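Local coordinates for carboxymuconolactone decarboxylase family protein (PDB 1VKE) that belongs to the carboxymuconolactone decarboxylase family and is possibly involved in the antioxidative response, perhaps with a peroxiredoxin-like activity, at the interface of chains A and B. Coordinates in Å, arbitrary orientation; residue numbers count along the deposited sequence, not the author numbering. Chains: chain A/B, carboxymuconolactone decarboxylase family protein.

Contact 1: the interface of chains A and B. Residues chain A 60, 90-91, 94; chain B 51-53.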
# COMPACT_ATOMS: atom_id res chain seq x y z
N LEU A 60 14.53 13.11 9.25
CA LEU A 60 15.03 12.06 8.38
C LEU A 60 14.21 10.79 8.48
O LEU A 60 14.02 10.09 7.47
CB LEU A 60 16.49 11.75 8.68
CG LEU A 60 17.53 12.79 8.27
CD1 LEU A 60 18.84 12.63 9.02
CD2 LEU A 60 17.80 12.81 6.73
N GLU A 90 24.58 14.05 1.59
CA GLU A 90 25.05 12.68 1.83
C GLU A 90 24.18 11.99 2.89
O GLU A 90 23.85 10.80 2.77
CB GLU A 90 26.54 12.63 2.22
CG GLU A 90 27.06 11.20 2.29
CD GLU A 90 28.56 11.09 2.42
OE1 GLU A 90 29.23 12.13 2.36
OE2 GLU A 90 29.06 9.94 2.56
N GLU A 91 23.83 12.72 3.96
CA GLU A 91 22.92 12.14 4.98
C GLU A 91 21.55 11.77 4.37
O GLU A 91 20.98 10.69 4.63
CB GLU A 91 22.71 13.09 6.16
CG GLU A 91 23.92 13.21 7.08
CD GLU A 91 23.77 14.31 8.13
OE1 GLU A 91 23.36 15.44 7.81
OE2 GLU A 91 24.08 14.02 9.30
N GLU A 94 21.83 8.68 2.15
CA GLU A 94 21.92 7.44 2.95
C GLU A 94 20.56 7.00 3.47
O GLU A 94 20.25 5.81 3.53
CB GLU A 94 22.95 7.59 4.08
CG GLU A 94 24.39 7.68 3.59
CD GLU A 94 25.40 7.82 4.72
OE1 GLU A 94 25.13 7.41 5.85
OE2 GLU A 94 26.50 8.32 4.48
N GLY B 51 27.72 5.43 7.72
CA GLY B 51 28.37 6.36 6.80
C GLY B 51 28.35 7.68 7.53
O GLY B 51 28.74 7.76 8.71
N LYS B 52 27.86 8.71 6.86
CA LYS B 52 27.59 9.97 7.55
C LYS B 52 26.50 9.85 8.60
O LYS B 52 26.57 10.57 9.61
CB LYS B 52 27.22 11.05 6.54
CG LYS B 52 28.36 11.39 5.62
CD LYS B 52 29.58 11.94 6.38
CE LYS B 52 30.64 12.48 5.43
NZ LYS B 52 31.16 11.39 4.57
N LEU B 53 25.57 8.92 8.41
CA LEU B 53 24.63 8.55 9.45
C LEU B 53 25.19 7.38 10.22
O LEU B 53 25.71 6.44 9.63
CB LEU B 53 23.29 8.12 8.87
CG LEU B 53 22.51 9.18 8.09
CD1 LEU B 53 21.23 8.52 7.57
CD2 LEU B 53 22.20 10.40 8.97
O HOH W 1 25.00 12.15 11.11

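Contact 2: the interface of chains A and B. Residues chain A 68-69, 102; chain B 68-69, 102.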
# COMPACT_ATOMS: atom_id res chain seq x y z
N VAL A 68 9.19 5.20 1.60
CA VAL A 68 8.78 3.79 1.45
C VAL A 68 7.28 3.69 1.18
O VAL A 68 6.82 2.78 0.50
CB VAL A 68 9.18 2.84 2.60
CG1 VAL A 68 10.62 2.76 2.77
CG2 VAL A 68 8.47 3.17 3.87
N LEU A 69 6.50 4.64 1.71
CA LEU A 69 5.05 4.71 1.49
C LEU A 69 4.63 5.52 0.27
O LEU A 69 3.42 5.55 -0.07
CB LEU A 69 4.33 5.21 2.73
CG LEU A 69 4.42 4.31 3.97
CD1 LEU A 69 3.96 5.14 5.14
CD2 LEU A 69 3.62 3.10 3.85
N VAL A 102 14.38 -1.11 0.95
CA VAL A 102 13.25 -1.68 1.71
C VAL A 102 11.97 -1.68 0.90
O VAL A 102 11.23 -2.66 0.93
CB VAL A 102 13.03 -0.93 3.04
CG1 VAL A 102 11.70 -1.30 3.70
CG2 VAL A 102 14.18 -1.15 3.99
N VAL B 68 5.93 1.00 9.67
CA VAL B 68 4.88 1.56 8.78
C VAL B 68 4.43 0.57 7.70
O VAL B 68 3.32 0.61 7.23
CB VAL B 68 5.26 2.95 8.09
CG1 VAL B 68 5.52 4.03 9.12
CG2 VAL B 68 6.38 2.86 7.10
N LEU B 69 5.35 -0.33 7.28
CA LEU B 69 5.07 -1.39 6.31
C LEU B 69 4.55 -2.67 6.97
O LEU B 69 4.20 -3.60 6.25
CB LEU B 69 6.28 -1.67 5.44
CG LEU B 69 6.71 -0.54 4.50
CD1 LEU B 69 8.05 -0.86 3.86
CD2 LEU B 69 5.67 -0.19 3.47
N VAL B 102 2.58 8.43 10.84
CA VAL B 102 2.69 8.30 9.40
C VAL B 102 1.86 7.11 8.88
O VAL B 102 1.14 7.20 7.88
CB VAL B 102 4.20 8.19 8.96
CG1 VAL B 102 4.31 7.99 7.47
CG2 VAL B 102 4.96 9.46 9.33

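Contact 1: the interface of chains A and B
A:Glu94 reaches across to chain B with its carboxylate and takes two successive backbone N-H groups, those of B:Lys52 and B:Leu53. A:Glu94 OE2 accepts from B:Lys52 N at 2.8 Å through its syn lone pair, the one on the side of the other oxygen. A:Glu94 OE1 accepts from B:Leu53 N at 3.0 Å in a nearly straight bond, 171° at the hydrogen, although the donor stands above the carboxylate plane. One acid thus grips both peptide nitrogens and fixes the rotation of its own head; an alanine here would probably leave both N-H groups without their acceptor and let the B:Gly51 to B:Leu53 stretch shift.

The B:Lys52 side chain turns back over A:Glu90, crossing it at about a right angle. Bends at chi2 (-62°) and chi4 bring the ammonium back over the carboxylate. B:Lys52 NZ forms a salt bridge with A:Glu90 OE1 at 3.0 Å, from above the plane. A:Glu91 supplies the third acid: its OE2 holds a water at 2.8 Å that also meets B:Lys52 O.

Behind the polar groups, B:Leu53 pushes CD2 against CG of A:Glu91, 3.8 Å away, while its CD1 faces CB of A:Glu94. A:Leu60 CD1 touches the same CD2 lightly. The three glutamates come from the first turns of helix 89-103, A:Leu60 from helix 55-68, and the chain B residues from the loop just ahead of helix 55-68.

Contact 2: the interface of chains A and B
In both chains the backbone leaves helix 55-68 at Val68, still helical in phi and psi, and turns at Leu69, where psi is close to zero; the side chains of both residues face the partner. A:Val68 and B:Val68 meet methyl to methyl, CG2 against CG2 at 3.9 Å, crossing at a slant. With CG1 anti to the carbonyl carbon (chi1 -61° in chain A), each valine has CG2 between its backbone N and carbonyl carbon, and this is the branch turned towards the other chain.

The two leucines, A:Leu69 and B:Leu69, slide past each other in opposite directions and touch through their CD2 methyls at 3.9 Å. Their CD1 branches reach the partner's valines: that of A:Leu69 lies against B:Val68 CG2, again at 3.9 Å, and also touches B:Val102, with the reverse arrangement for B:Leu69. Each leucine CD1 thus touches two valines of the partner, one at the end of helix 55-68 and one near the end of helix 89-103, from directions roughly at right angles.

No nitrogen or oxygen bonds across this patch; the association here is purely apolar, by methyl packing about the two-fold relation of the chains. Most of the surface buried belongs to the leucines, 41 Å² apiece, whereas the Val102 residues are barely covered by the partner. At either flank of the patch stands a Val102 methyl: A:Val102 CG1 sits 3.7 Å from B:Leu69 CD1.

About 19 Å separates the C-alpha centres of contact 1 and contact 2, yet both draw on helices 55-68 and 89-103. Contact 1 uses the early part of helix 89-103, while contact 2 uses residues near the far ends of both helices. The two patches complement each other: an apolar seam on the two-fold, with the loop docking of contact 1 off the axis and repeated by its twin, chains exchanged. Val68 and Leu69 of contact 2 come just before the Cys71-Cys74 disulfide in the chain, so chain pairing may help to position that redox-capable segment. The deposited assembly has six copies, of which this pair is a part.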